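L-methionine gamma-lyase (Fusobacterium nucleatum subsp. nucleatum, PDB 6LXU) belongs to the Cys/Met metabolism family of pyridoxal phosphate-dependent enzymes and assembles from four copies of its chain. Local coordinates at residues L11-T14 and A15-G19; F190-P193 and Y194-K197; E252-Y255 and I256-L260; K261-E264 and I265-R269. All coordinates share one frame; numbering follows the deposited sequence.

Contact 1 (L11-T14 and A15-G19); sequences LGTT and AIHAG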
ATOM      1  N   LEU A  11      17.979  -9.002  20.962  1.00  8.16           N
ATOM      2  CA  LEU A  11      16.777  -9.324  20.194  0.50  8.16           C
ATOM      3  C   LEU A  11      16.267  -8.118  19.392  1.00  7.80           C
ATOM      4  O   LEU A  11      15.802  -8.307  18.264  1.00  7.75           O
ATOM      5  CB  LEU A  11      15.690  -9.939  21.088  0.50  8.63           C
ATOM      6  CG  LEU A  11      14.443 -10.461  20.359  0.50  8.97           C
ATOM      7  CD1 LEU A  11      13.908 -11.730  20.992  0.50  9.52           C
ATOM      8  CD2 LEU A  11      13.362  -9.392  20.367  0.50  9.08           C
ATOM      9  N   GLY A  12      16.335  -6.904  19.941  1.00  7.37           N
ATOM     10  CA  GLY A  12      15.930  -5.718  19.177  1.00  7.13           C
ATOM     11  C   GLY A  12      16.823  -5.491  17.970  1.00  6.92           C
ATOM     12  O   GLY A  12      16.357  -5.252  16.860  1.00  6.88           O
ATOM     13  N   THR A  13      18.143  -5.583  18.172  1.00  6.58           N
ATOM     14  CA  THR A  13      19.089  -5.469  17.067  1.00  6.68           C
ATOM     15  C   THR A  13      18.753  -6.478  15.972  1.00  6.49           C
ATOM     16  O   THR A  13      18.737  -6.157  14.782  1.00  6.66           O
ATOM     17  CB  THR A  13      20.513  -5.686  17.571  1.00  6.84           C
ATOM     18  OG1 THR A  13      20.741  -4.736  18.616  1.00  6.97           O
ATOM     19  CG2 THR A  13      21.521  -5.513  16.462  1.00  7.15           C
ATOM     20  N   THR A  14      18.487  -7.709  16.393  1.00  6.69           N
ATOM     21  CA  THR A  14      18.176  -8.788  15.462  1.00  7.16           C
ATOM     22  C   THR A  14      16.863  -8.544  14.711  1.00  6.92           C
ATOM     23  O   THR A  14      16.803  -8.661  13.486  1.00  7.20           O
ATOM     24  CB  THR A  14      18.142 -10.137  16.213  1.00  7.60           C
ATOM     25  OG1 THR A  14      19.432 -10.370  16.795  1.00  8.16           O
ATOM     26  CG2 THR A  14      17.805 -11.305  15.300  1.00  7.97           C
ATOM     27  N   ALA A  15      15.823  -8.200  15.447  1.00  6.56           N
ATOM     28  CA  ALA A  15      14.528  -7.942  14.805  1.00  6.82           C
ATOM     29  C   ALA A  15      14.642  -6.814  13.785  1.00  6.80           C
ATOM     30  O   ALA A  15      14.023  -6.877  12.721  1.00  7.32           O
ATOM     31  CB  ALA A  15      13.470  -7.626  15.838  1.00  6.97           C
ATOM     32  N   ILE A  16      15.393  -5.773  14.128  1.00  6.53           N
ATOM     33  CA  ILE A  16      15.530  -4.615  13.262  1.00  6.46           C
ATOM     34  C   ILE A  16      16.391  -4.936  12.037  1.00  7.00           C
ATOM     35  O   ILE A  16      16.046  -4.538  10.918  1.00  7.50           O
ATOM     36  CB  ILE A  16      16.083  -3.416  14.057  1.00  6.23           C
ATOM     37  CG1 ILE A  16      15.025  -2.943  15.065  1.00  6.17           C
ATOM     38  CG2 ILE A  16      16.489  -2.288  13.119  1.00  6.17           C
ATOM     39  CD1 ILE A  16      15.554  -2.035  16.150  1.00  6.26           C
ATOM     40  N   HIS A  17      17.524  -5.602  12.253  1.00  7.53           N
ATOM     41  CA  HIS A  17      18.547  -5.713  11.202  1.00  8.48           C
ATOM     42  C   HIS A  17      18.702  -7.069  10.537  1.00  9.47           C
ATOM     43  O   HIS A  17      19.248  -7.124   9.428  1.00 10.91           O
ATOM     44  CB  HIS A  17      19.906  -5.281  11.747  1.00  8.25           C
ATOM     45  CG  HIS A  17      19.986  -3.817  12.046  1.00  8.17           C
ATOM     46  ND1 HIS A  17      20.111  -2.866  11.053  1.00  8.83           N
ATOM     47  CD2 HIS A  17      19.946  -3.144  13.218  1.00  7.95           C
ATOM     48  CE1 HIS A  17      20.160  -1.667  11.613  1.00  8.64           C
ATOM     49  NE2 HIS A  17      20.076  -1.809  12.922  1.00  7.81           N
ATOM     50  N   ALA A  18      18.292  -8.160  11.183  1.00  9.91           N
ATOM     51  CA  ALA A  18      18.594  -9.493  10.630  1.00 11.66           C
ATOM     52  C   ALA A  18      17.893  -9.695   9.318  1.00 12.99           C
ATOM     53  O   ALA A  18      16.827  -9.168   9.087  1.00 13.85           O
ATOM     54  CB  ALA A  18      18.187 -10.593  11.589  1.00 12.01           C
ATOM     55  N   GLY A  19      18.536 -10.463   8.446  1.00 14.33           N
ATOM     56  CA  GLY A  19      17.887 -11.025   7.285  1.00 15.62           C
ATOM     57  C   GLY A  19      17.763 -10.087   6.114  1.00 16.30           C
ATOM     58  O   GLY A  19      17.245 -10.494   5.068  1.00 16.39           O
TER
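T14 and A18 meet methyl to methyl at the C-terminal end of helix 11-17, with T14 CG2 3.8 Å from A18 CB. The threonine holds this methyl anti to its own nitrogen (OG1 at chi1 -60°), which leaves the hydroxyl beside that nitrogen, where it hydrogen-bonds the G10 carbonyl one turn back. A18 has already left helical geometry, yet its N still bonds T14 O at 2.8 Å, and its CB points inward, 3.0 Å from the same oxygen. On another side of the helix I16 folds over the carbonyl of G12: CG1 lies 3.2 Å from G12 O, and CD1 follows at 3.4 Å while I16 N bonds this oxygen. The H17 ring brings an edge to the preceding turn, CD2 standing 3.6 Å from T13 O close to the ring plane, and I16 CG2 sits over one face of the ring, displaced to its rim. Both polar tips here serve the subunit interface: H17 NE2 bonds E382 and T13 OG1 bonds D386, each of the second subunit. Two lysines gather at the carbonyl end of the helix, K73 NZ on A15 O and A18 O, and K261 NZ, also paired with E346 of the second subunit, on I16 O. Their positive charges probably help offset the negative end of the helix dipole while tying this short helix to the rest of its subunit.

Contact 2 (F190-P193 and Y194-K197); sequences FATP and YMQK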
ATOM      1  N   PHE A 190       1.488 -17.399  20.863  1.00  5.49           N
ATOM      2  CA  PHE A 190       1.255 -16.631  22.090  1.00  5.90           C
ATOM      3  C   PHE A 190       2.545 -16.192  22.754  1.00  5.66           C
ATOM      4  O   PHE A 190       2.659 -15.076  23.251  1.00  6.00           O
ATOM      5  CB  PHE A 190       0.471 -17.462  23.116  1.00  6.29           C
ATOM      6  CG  PHE A 190      -1.027 -17.483  22.936  1.00  7.00           C
ATOM      7  CD1 PHE A 190      -1.662 -17.200  21.719  1.00  7.26           C
ATOM      8  CD2 PHE A 190      -1.819 -17.783  24.033  1.00  7.93           C
ATOM      9  CE1 PHE A 190      -3.049 -17.246  21.604  1.00  7.90           C
ATOM     10  CE2 PHE A 190      -3.205 -17.834  23.926  1.00  8.43           C
ATOM     11  CZ  PHE A 190      -3.815 -17.557  22.712  1.00  8.66           C
ATOM     12  N   ALA A 191       3.516 -17.107  22.817  1.00  5.63           N
ATOM     13  CA  ALA A 191       4.753 -16.829  23.535  1.00  5.71           C
ATOM     14  C   ALA A 191       5.676 -15.919  22.746  1.00  5.73           C
ATOM     15  O   ALA A 191       6.297 -15.017  23.313  1.00  5.78           O
ATOM     16  CB  ALA A 191       5.467 -18.122  23.884  1.00  5.79           C
ATOM     17  N   THR A 192       5.773 -16.176  21.441  1.00  5.64           N
ATOM     18  CA  THR A 192       6.675 -15.473  20.526  1.00  5.82           C
ATOM     19  C   THR A 192       8.131 -15.829  20.824  1.00  6.09           C
ATOM     20  O   THR A 192       8.442 -16.302  21.925  1.00  6.11           O
ATOM     21  CB  THR A 192       6.541 -13.923  20.545  1.00  5.80           C
ATOM     22  OG1 THR A 192       7.372 -13.362  21.580  1.00  5.96           O
ATOM     23  CG2 THR A 192       5.106 -13.441  20.707  1.00  5.81           C
ATOM     24  N   PRO A 193       9.044 -15.548  19.884  1.00  6.47           N
ATOM     25  CA  PRO A 193      10.461 -15.790  20.205  1.00  6.93           C
ATOM     26  C   PRO A 193      11.057 -14.855  21.246  1.00  7.08           C
ATOM     27  O   PRO A 193      12.181 -15.115  21.705  1.00  7.68           O
ATOM     28  CB  PRO A 193      11.168 -15.663  18.859  1.00  7.21           C
ATOM     29  CG  PRO A 193      10.237 -14.900  18.005  1.00  7.19           C
ATOM     30  CD  PRO A 193       8.854 -15.236  18.455  1.00  6.73           C
ATOM     31  N   TYR A 194      10.356 -13.801  21.650  1.00  7.14           N
ATOM     32  CA  TYR A 194      10.767 -13.010  22.818  1.00  7.67           C
ATOM     33  C   TYR A 194      10.731 -13.839  24.097  1.00  7.59           C
ATOM     34  O   TYR A 194      11.551 -13.606  24.996  1.00  8.63           O
ATOM     35  CB  TYR A 194       9.868 -11.769  22.940  1.00  8.33           C
ATOM     36  CG  TYR A 194      10.134 -10.861  24.110  1.00  9.29           C
ATOM     37  CD1 TYR A 194      11.065  -9.838  24.004  1.00 11.12           C
ATOM     38  CD2 TYR A 194       9.417 -10.967  25.286  1.00  9.97           C
ATOM     39  CE1 TYR A 194      11.305  -8.959  25.035  1.00 12.06           C
ATOM     40  CE2 TYR A 194       9.665 -10.110  26.357  1.00 10.91           C
ATOM     41  CZ  TYR A 194      10.624  -9.120  26.214  1.00 11.62           C
ATOM     42  OH  TYR A 194      10.883  -8.238  27.238  1.00 13.95           O
ATOM     43  N   MET A 195       9.794 -14.774  24.205  1.00  7.21           N
ATOM     44  CA  MET A 195       9.655 -15.580  25.418  1.00  7.35           C
ATOM     45  C   MET A 195      10.121 -17.013  25.287  1.00  7.32           C
ATOM     46  O   MET A 195      10.583 -17.582  26.285  1.00  7.84           O
ATOM     47  CB  MET A 195       8.209 -15.588  25.899  1.00  7.54           C
ATOM     48  CG  MET A 195       7.766 -14.215  26.340  1.00  8.25           C
ATOM     49  SD  MET A 195       6.035 -14.096  26.788  1.00  8.90           S
ATOM     50  CE  MET A 195       5.453 -12.952  25.540  1.00  8.49           C
ATOM     51  N   GLN A 196       9.984 -17.631  24.119  1.00  7.02           N
ATOM     52  CA  GLN A 196      10.141 -19.078  24.008  1.00  7.28           C
ATOM     53  C   GLN A 196      10.700 -19.388  22.641  1.00  7.04           C
ATOM     54  O   GLN A 196      10.226 -18.823  21.649  1.00  7.10           O
ATOM     55  CB  GLN A 196       8.750 -19.683  24.174  1.00  7.67           C
ATOM     56  CG  GLN A 196       8.627 -21.185  24.227  1.00  7.96           C
ATOM     57  CD  GLN A 196       7.234 -21.592  24.672  1.00  7.77           C
ATOM     58  OE1 GLN A 196       7.008 -21.892  25.844  1.00  8.39           O
ATOM     59  NE2 GLN A 196       6.277 -21.569  23.746  1.00  7.40           N
ATOM     60  N   LYS A 197      11.708 -20.265  22.580  1.00  7.41           N
ATOM     61  CA  LYS A 197      12.339 -20.660  21.327  1.00  7.73           C
ATOM     62  C   LYS A 197      12.323 -22.186  21.230  1.00  7.53           C
ATOM     63  O   LYS A 197      13.281 -22.872  21.636  1.00  7.39           O
ATOM     64  CB  LYS A 197      13.756 -20.092  21.210  1.00  8.39           C
ATOM     65  CG  LYS A 197      13.784 -18.564  21.203  1.00  8.96           C
ATOM     66  CD  LYS A 197      15.123 -18.022  20.729  1.00  9.75           C
ATOM     67  CE  LYS A 197      15.253 -16.526  20.975  1.00 10.22           C
ATOM     68  NZ  LYS A 197      16.361 -15.921  20.188  1.00 10.82           N
TER
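T192 O is gripped by two backbone donors, Q196 N at 3.0 Å, lying nearly in line with the carbonyl bond, and M195 N at 3.1 Å, approaching from well above the carbonyl plane. The hydroxyl of the same threonine works both ways: OG1 donates to A191 O at 2.6 Å, in the carbonyl plane on a lone pair, and accepts from Y194 N at 3.0 Å. A chi1 of 87° sets OG1 between the backbone N and the carbonyl carbon, within reach of both partners, and the two bonds then hold its rotation. A191 O is further wrapped by M195, whose chain bends at chi3 to bring CE within 3.2 Å. A191 CB rests 3.5 Å from Q196 NE2, an amide held by N188 OD1 and T158 O. P193 CA makes a nearly straight C-H...O contact with Q196 O, and the extended K197 chain passes P193 O on its way to a salt bridge with E79. The turn lies in the beta-alpha-beta unit between strands 183-187 and 205-209, with Y194 and M195 packed on M267 of helix 263-282 and P193 on L77 of helix 65-78.

Contact 3 (E252-Y255 and I256-L260); sequences EAYY and IIRGL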
ATOM      1  N   GLU A 252       1.886  -6.970   2.596  1.00  4.72           N
ATOM      2  CA  GLU A 252       1.764  -7.518   3.939  1.00  4.74           C
ATOM      3  C   GLU A 252       3.111  -7.960   4.496  1.00  4.53           C
ATOM      4  O   GLU A 252       3.377  -7.755   5.677  1.00  4.42           O
ATOM      5  CB  GLU A 252       0.718  -8.631   4.008  1.00  4.95           C
ATOM      6  CG  GLU A 252      -0.712  -8.114   3.977  1.00  5.28           C
ATOM      7  CD  GLU A 252      -1.233  -7.733   2.599  1.00  5.37           C
ATOM      8  OE1 GLU A 252      -0.716  -8.274   1.589  1.00  5.53           O
ATOM      9  OE2 GLU A 252      -2.199  -6.931   2.497  1.00  6.36           O
ATOM     10  N   ALA A 253       3.970  -8.536   3.655  1.00  4.41           N
ATOM     11  CA  ALA A 253       5.326  -8.846   4.105  1.00  4.48           C
ATOM     12  C   ALA A 253       6.030  -7.587   4.622  1.00  4.45           C
ATOM     13  O   ALA A 253       6.671  -7.626   5.677  1.00  4.56           O
ATOM     14  CB  ALA A 253       6.122  -9.517   2.999  1.00  4.54           C
ATOM     15  N   TYR A 254       5.898  -6.485   3.884  1.00  4.37           N
ATOM     16  CA  TYR A 254       6.484  -5.217   4.307  1.00  4.52           C
ATOM     17  C   TYR A 254       5.881  -4.754   5.642  1.00  4.43           C
ATOM     18  O   TYR A 254       6.624  -4.350   6.552  1.00  4.52           O
ATOM     19  CB  TYR A 254       6.352  -4.124   3.216  1.00  4.65           C
ATOM     20  CG  TYR A 254       7.012  -2.877   3.704  1.00  4.88           C
ATOM     21  CD1 TYR A 254       8.396  -2.774   3.724  1.00  5.08           C
ATOM     22  CD2 TYR A 254       6.267  -1.844   4.278  1.00  5.01           C
ATOM     23  CE1 TYR A 254       9.019  -1.685   4.292  1.00  5.37           C
ATOM     24  CE2 TYR A 254       6.889  -0.742   4.834  1.00  5.27           C
ATOM     25  CZ  TYR A 254       8.275  -0.680   4.865  1.00  5.17           C
ATOM     26  OH  TYR A 254       8.954   0.357   5.482  1.00  5.76           O
ATOM     27  N   TYR A 255       4.558  -4.804   5.770  1.00  4.33           N
ATOM     28  CA  TYR A 255       3.935  -4.421   7.036  1.00  4.46           C
ATOM     29  C   TYR A 255       4.503  -5.213   8.210  1.00  4.36           C
ATOM     30  O   TYR A 255       4.699  -4.664   9.293  1.00  4.31           O
ATOM     31  CB  TYR A 255       2.419  -4.606   6.983  1.00  4.59           C
ATOM     32  CG  TYR A 255       1.600  -3.523   6.305  1.00  4.72           C
ATOM     33  CD1 TYR A 255       1.706  -2.181   6.669  1.00  5.09           C
ATOM     34  CD2 TYR A 255       0.599  -3.867   5.400  1.00  4.84           C
ATOM     35  CE1 TYR A 255       0.878  -1.227   6.102  1.00  5.28           C
ATOM     36  CE2 TYR A 255      -0.224  -2.899   4.831  1.00  5.11           C
ATOM     37  CZ  TYR A 255      -0.076  -1.578   5.193  1.00  5.23           C
ATOM     38  OH  TYR A 255      -0.872  -0.588   4.641  1.00  5.54           O
ATOM     39  N   ILE A 256       4.747  -6.508   8.017  1.00  4.30           N
ATOM     40  CA  ILE A 256       5.256  -7.332   9.117  1.00  4.44           C
ATOM     41  C   ILE A 256       6.723  -6.998   9.412  1.00  4.48           C
ATOM     42  O   ILE A 256       7.095  -6.861  10.577  1.00  4.57           O
ATOM     43  CB  ILE A 256       5.105  -8.837   8.843  1.00  4.60           C
ATOM     44  CG1 ILE A 256       3.645  -9.213   8.546  1.00  4.63           C
ATOM     45  CG2 ILE A 256       5.611  -9.634  10.042  1.00  4.74           C
ATOM     46  CD1 ILE A 256       3.507 -10.501   7.780  1.00  4.82           C
ATOM     47  N   ILE A 257       7.543  -6.858   8.377  1.00  4.43           N
ATOM     48  CA  ILE A 257       8.918  -6.375   8.582  1.00  4.59           C
ATOM     49  C   ILE A 257       8.908  -5.074   9.400  1.00  4.45           C
ATOM     50  O   ILE A 257       9.675  -4.906  10.359  1.00  4.66           O
ATOM     51  CB  ILE A 257       9.622  -6.162   7.225  1.00  4.83           C
ATOM     52  CG1 ILE A 257       9.906  -7.502   6.545  1.00  5.14           C
ATOM     53  CG2 ILE A 257      10.910  -5.353   7.388  1.00  5.18           C
ATOM     54  CD1 ILE A 257      10.240  -7.381   5.081  1.00  5.37           C
ATOM     55  N   ARG A 258       8.033  -4.161   8.998  1.00  4.44           N
ATOM     56  CA  ARG A 258       7.906  -2.883   9.680  1.00  4.46           C
ATOM     57  C   ARG A 258       7.480  -3.090  11.139  1.00  4.43           C
ATOM     58  O   ARG A 258       8.052  -2.480  12.050  1.00  4.61           O
ATOM     59  CB  ARG A 258       6.890  -2.029   8.946  1.00  4.51           C
ATOM     60  CG  ARG A 258       6.847  -0.593   9.415  1.00  4.44           C
ATOM     61  CD  ARG A 258       5.723   0.151   8.756  1.00  4.55           C
ATOM     62  NE  ARG A 258       5.902   1.590   8.684  1.00  4.53           N
ATOM     63  CZ  ARG A 258       5.224   2.527   9.330  1.00  4.55           C
ATOM     64  NH1 ARG A 258       4.383   2.214  10.333  1.00  4.98           N
ATOM     65  NH2 ARG A 258       5.401   3.788   9.001  1.00  4.64           N
ATOM     66  N   GLY A 259       6.478  -3.943  11.357  1.00  4.36           N
ATOM     67  CA  GLY A 259       6.056  -4.288  12.711  1.00  4.57           C
ATOM     68  C   GLY A 259       7.178  -4.864  13.554  1.00  4.66           C
ATOM     69  O   GLY A 259       7.272  -4.587  14.765  1.00  4.67           O
ATOM     70  N   LEU A 260       8.035  -5.665  12.938  1.00  4.68           N
ATOM     71  CA  LEU A 260       9.154  -6.276  13.661  1.00  5.02           C
ATOM     72  C   LEU A 260      10.193  -5.263  14.123  1.00  4.82           C
ATOM     73  O   LEU A 260      10.943  -5.569  15.064  1.00  4.90           O
ATOM     74  CB  LEU A 260       9.802  -7.394  12.850  1.00  5.60           C
ATOM     75  CG  LEU A 260       8.949  -8.665  12.739  1.00  6.16           C
ATOM     76  CD1 LEU A 260       9.545  -9.631  11.730  1.00  6.90           C
ATOM     77  CD2 LEU A 260       8.773  -9.357  14.080  1.00  6.23           C
TER
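Y254 and R258, one turn apart on helix 250-260, slant across each other, the phenol ring and the guanidinium group 56° apart in plane. The touch itself is light, Y254 CE2 coming 4.2 Å from R258 CD, obliquely to the ring. Each residue carries its CG anti to the backbone N (chi1 -178° for Y254 and -170° for R258), and the arginine then runs extended from CG to NE, so both polar ends reach the same target: Y254 OH hydrogen-bonds, and R258 NE salt-bridges, OD2 of D219 of the second subunit. Nearer the backbone, R258 CB lies 3.3 Å from Y254 O, the carbonyl that its N also bonds. The two isoleucines instead place CG1 beside their own nitrogens, which lays them back along the preceding turn: I256 CG1 is 3.2 Å from E252 O and I257 CG1 3.4 Å from A253 O, and both side chains pack on L70 of helix 65-78. Y255 and E252 turn to other subunits, Y255 OH bonding Q251 of the second and E252 OE2 accepting from Q34 NE2 of the third, while E252 OE1 lies close to OE1 of the third subunit's E252, a pairing that may raise the affinity of one carboxylate for a proton. Two donors on one aspartate oxygen, one of them probably charged, suggest that charge neutralisation at this buried interface helps hold the subunits together.

Contact 4 (K261-E264 and I265-R269); sequences KTFE and IRMER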
ATOM      1  N   LYS A 261      10.244  -4.071  13.528  1.00  4.86           N
ATOM      2  CA  LYS A 261      11.176  -3.044  13.997  1.00  5.17           C
ATOM      3  C   LYS A 261      10.941  -2.690  15.466  1.00  5.27           C
ATOM      4  O   LYS A 261      11.886  -2.278  16.138  1.00  6.00           O
ATOM      5  CB  LYS A 261      11.063  -1.763  13.171  1.00  5.50           C
ATOM      6  CG  LYS A 261      11.347  -1.919  11.693  1.00  5.81           C
ATOM      7  CD  LYS A 261      12.806  -2.185  11.379  1.00  6.13           C
ATOM      8  CE  LYS A 261      13.011  -2.371   9.884  1.00  6.35           C
ATOM      9  NZ  LYS A 261      14.444  -2.610   9.570  1.00  6.89           N
ATOM     10  N   THR A 262       9.698  -2.819  15.942  1.00  4.93           N
ATOM     11  CA  THR A 262       9.353  -2.520  17.329  1.00  5.08           C
ATOM     12  C   THR A 262       9.038  -3.774  18.144  1.00  5.10           C
ATOM     13  O   THR A 262       8.572  -3.668  19.275  1.00  5.28           O
ATOM     14  CB  THR A 262       8.170  -1.544  17.402  1.00  5.08           C
ATOM     15  OG1 THR A 262       7.036  -2.095  16.722  1.00  5.06           O
ATOM     16  CG2 THR A 262       8.559  -0.186  16.833  1.00  5.10           C
ATOM     17  N   PHE A 263       9.330  -4.966  17.611  1.00  5.37           N
ATOM     18  CA  PHE A 263       8.951  -6.217  18.277  1.00  5.51           C
ATOM     19  C   PHE A 263       9.477  -6.290  19.715  1.00  5.45           C
ATOM     20  O   PHE A 263       8.725  -6.631  20.643  1.00  5.39           O
ATOM     21  CB  PHE A 263       9.448  -7.402  17.450  1.00  5.80           C
ATOM     22  CG  PHE A 263       9.194  -8.738  18.086  1.00  5.93           C
ATOM     23  CD1 PHE A 263       7.906  -9.216  18.267  1.00  5.95           C
ATOM     24  CD2 PHE A 263      10.250  -9.534  18.488  1.00  6.40           C
ATOM     25  CE1 PHE A 263       7.681 -10.453  18.860  1.00  6.02           C
ATOM     26  CE2 PHE A 263      10.025 -10.775  19.079  1.00  6.49           C
ATOM     27  CZ  PHE A 263       8.742 -11.233  19.259  1.00  6.28           C
ATOM     28  N   GLU A 264      10.758  -5.990  19.928  1.00  5.55           N
ATOM     29  CA  GLU A 264      11.319  -6.124  21.272  1.00  5.87           C
ATOM     30  C   GLU A 264      10.613  -5.214  22.266  1.00  5.56           C
ATOM     31  O   GLU A 264      10.201  -5.649  23.344  1.00  5.72           O
ATOM     32  CB  GLU A 264      12.816  -5.815  21.279  1.00  6.44           C
ATOM     33  CG  GLU A 264      13.447  -5.930  22.661  1.00  7.17           C
ATOM     34  CD  GLU A 264      14.879  -5.472  22.713  1.00  7.63           C
ATOM     35  OE1 GLU A 264      15.194  -4.382  22.212  1.00  7.73           O
ATOM     36  OE2 GLU A 264      15.704  -6.213  23.304  1.00  9.47           O
ATOM     37  N   ILE A 265      10.503  -3.931  21.926  1.00  5.40           N
ATOM     38  CA  ILE A 265       9.912  -2.973  22.854  1.00  5.47           C
ATOM     39  C   ILE A 265       8.415  -3.195  23.017  1.00  5.04           C
ATOM     40  O   ILE A 265       7.877  -2.937  24.092  1.00  5.17           O
ATOM     41  CB  ILE A 265      10.249  -1.499  22.517  1.00  5.79           C
ATOM     42  CG1 ILE A 265       9.919  -1.120  21.066  1.00  6.05           C
ATOM     43  CG2 ILE A 265      11.715  -1.228  22.858  1.00  6.20           C
ATOM     44  CD1 ILE A 265       9.953   0.373  20.797  1.00  6.18           C
ATOM     45  N   ARG A 266       7.732  -3.649  21.968  1.00  4.86           N
ATOM     46  CA  ARG A 266       6.318  -3.981  22.109  1.00  4.83           C
ATOM     47  C   ARG A 266       6.152  -5.137  23.084  1.00  4.83           C
ATOM     48  O   ARG A 266       5.354  -5.062  24.013  1.00  4.96           O
ATOM     49  CB  ARG A 266       5.671  -4.327  20.766  1.00  4.82           C
ATOM     50  CG  ARG A 266       5.475  -3.117  19.860  1.00  4.86           C
ATOM     51  CD  ARG A 266       4.700  -3.414  18.582  1.00  4.82           C
ATOM     52  NE  ARG A 266       5.399  -4.312  17.656  1.00  4.87           N
ATOM     53  CZ  ARG A 266       5.167  -5.623  17.504  1.00  4.87           C
ATOM     54  NH1 ARG A 266       4.248  -6.247  18.246  1.00  5.03           N
ATOM     55  NH2 ARG A 266       5.868  -6.317  16.620  1.00  4.98           N
ATOM     56  N   MET A 267       6.892  -6.218  22.885  1.00  5.08           N
ATOM     57  CA  MET A 267       6.735  -7.367  23.783  1.00  5.33           C
ATOM     58  C   MET A 267       7.072  -7.014  25.228  1.00  5.62           C
ATOM     59  O   MET A 267       6.403  -7.474  26.160  1.00  5.66           O
ATOM     60  CB  MET A 267       7.569  -8.562  23.317  1.00  5.41           C
ATOM     61  CG  MET A 267       7.136  -9.144  21.976  1.00  5.42           C
ATOM     62  SD  MET A 267       5.369  -9.405  21.760  1.00  5.54           S
ATOM     63  CE  MET A 267       5.045 -10.564  23.085  1.00  5.63           C
ATOM     64  N   GLU A 268       8.112  -6.199  25.418  1.00  5.98           N
ATOM     65  CA  GLU A 268       8.476  -5.761  26.765  0.50  6.32           C
ATOM     66  C   GLU A 268       7.331  -5.014  27.438  1.00  6.25           C
ATOM     67  O   GLU A 268       6.998  -5.284  28.591  1.00  6.28           O
ATOM     68  CB  GLU A 268       9.754  -4.918  26.743  0.50  6.90           C
ATOM     69  CG  GLU A 268      10.983  -5.778  26.562  0.50  7.55           C
ATOM     70  CD  GLU A 268      12.272  -5.038  26.451  0.50  8.14           C
ATOM     71  OE1 GLU A 268      12.245  -3.797  26.389  0.50  9.18           O
ATOM     72  OE2 GLU A 268      13.319  -5.739  26.437  0.50  8.91           O
ATOM     73  N   ARG A 269       6.705  -4.093  26.715  1.00  5.95           N
ATOM     74  CA  ARG A 269       5.603  -3.314  27.282  0.50  5.97           C
ATOM     75  C   ARG A 269       4.343  -4.157  27.448  1.00  5.89           C
ATOM     76  O   ARG A 269       3.641  -4.024  28.450  1.00  6.00           O
ATOM     77  CB  ARG A 269       5.347  -2.075  26.429  0.50  6.05           C
ATOM     78  CG  ARG A 269       4.231  -1.170  26.930  0.50  6.23           C
ATOM     79  CD  ARG A 269       4.418  -0.716  28.371  0.50  6.51           C
ATOM     80  NE  ARG A 269       5.728  -0.120  28.626  0.50  6.62           N
ATOM     81  CZ  ARG A 269       6.001   1.183  28.615  0.50  6.81           C
ATOM     82  NH1 ARG A 269       5.052   2.065  28.361  0.50  6.92           N
ATOM     83  NH2 ARG A 269       7.224   1.602  28.881  0.50  6.81           N
TER
HETATM   84  O   HOH W   1      15.596  -4.545  25.855  1.00 18.24           O
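T262 stands at the N-cap position of helix 263-282, yet its hydroxyl makes no capping bond and is engaged by an arginine one turn on. R266 NE donates to T262 OG1 at 2.9 Å, with the oxygen lying in the guanidinium plane at the group's edge, while R266 N bonds T262 O at 2.8 Å. Backbone and side chain of one arginine thus hold one threonine, whose OG1 also bonds G259 O. A bend at chi3 (-66°) folds the arginine back over the start of the helix, where NH2 comes 3.5 Å from F263 CA and reaches the edge of the F263 ring in its plane. NH2 further bonds G259 O, and NH1 bonds the carbonyl of Y213, the residue after K212, which carries the pyridoxal phosphate. The first turn of this long helix in the PLP-dependent aminotransferase-type fold is thereby tied to the cofactor-bearing loop. M267 CG instead lies over one face of the ring, 3.9 Å from the centroid, in a CH-pi contact. The bent methionine chain then carries SD away to an oblique Met-aromatic position 4.8 Å from the same centroid. E264 and E268 run side by side, OE2 to OE2 4.0 Å, and a water donates to E268 OE2 at 2.6 Å and weakly to E264 OE2. E268 and R269 each adopt two conformations, so the carboxylate spacing, the water bridge and the salt bridge of E268 OE1 to R269 of the second subunit hold for the modelled copies and are less certain than the backbone bonds. N383 of the second subunit bonds E264 OE2.

From the N terminus, the four contacts follow one another in series; none nests in or crosses another, and each closes only a short turn of its own. They converge in space nonetheless. Contact 1 packs L11 against Y194 of contact 2 and against F263 and E264 of contact 4, and sets A15 on the L260 carbonyl of contact 3. Contact 2, in the beta-alpha-beta unit, leans on contact 4 through T192, Y194 and M195, whereas it stays about 7 Å from contact 3 at the nearest atoms. Helices 250-260 and 263-282 follow each other in the chain, and G259 O meets R266 NH2 between contacts 3 and 4. Contacts 1, 3 and 4 also reach the second subunit.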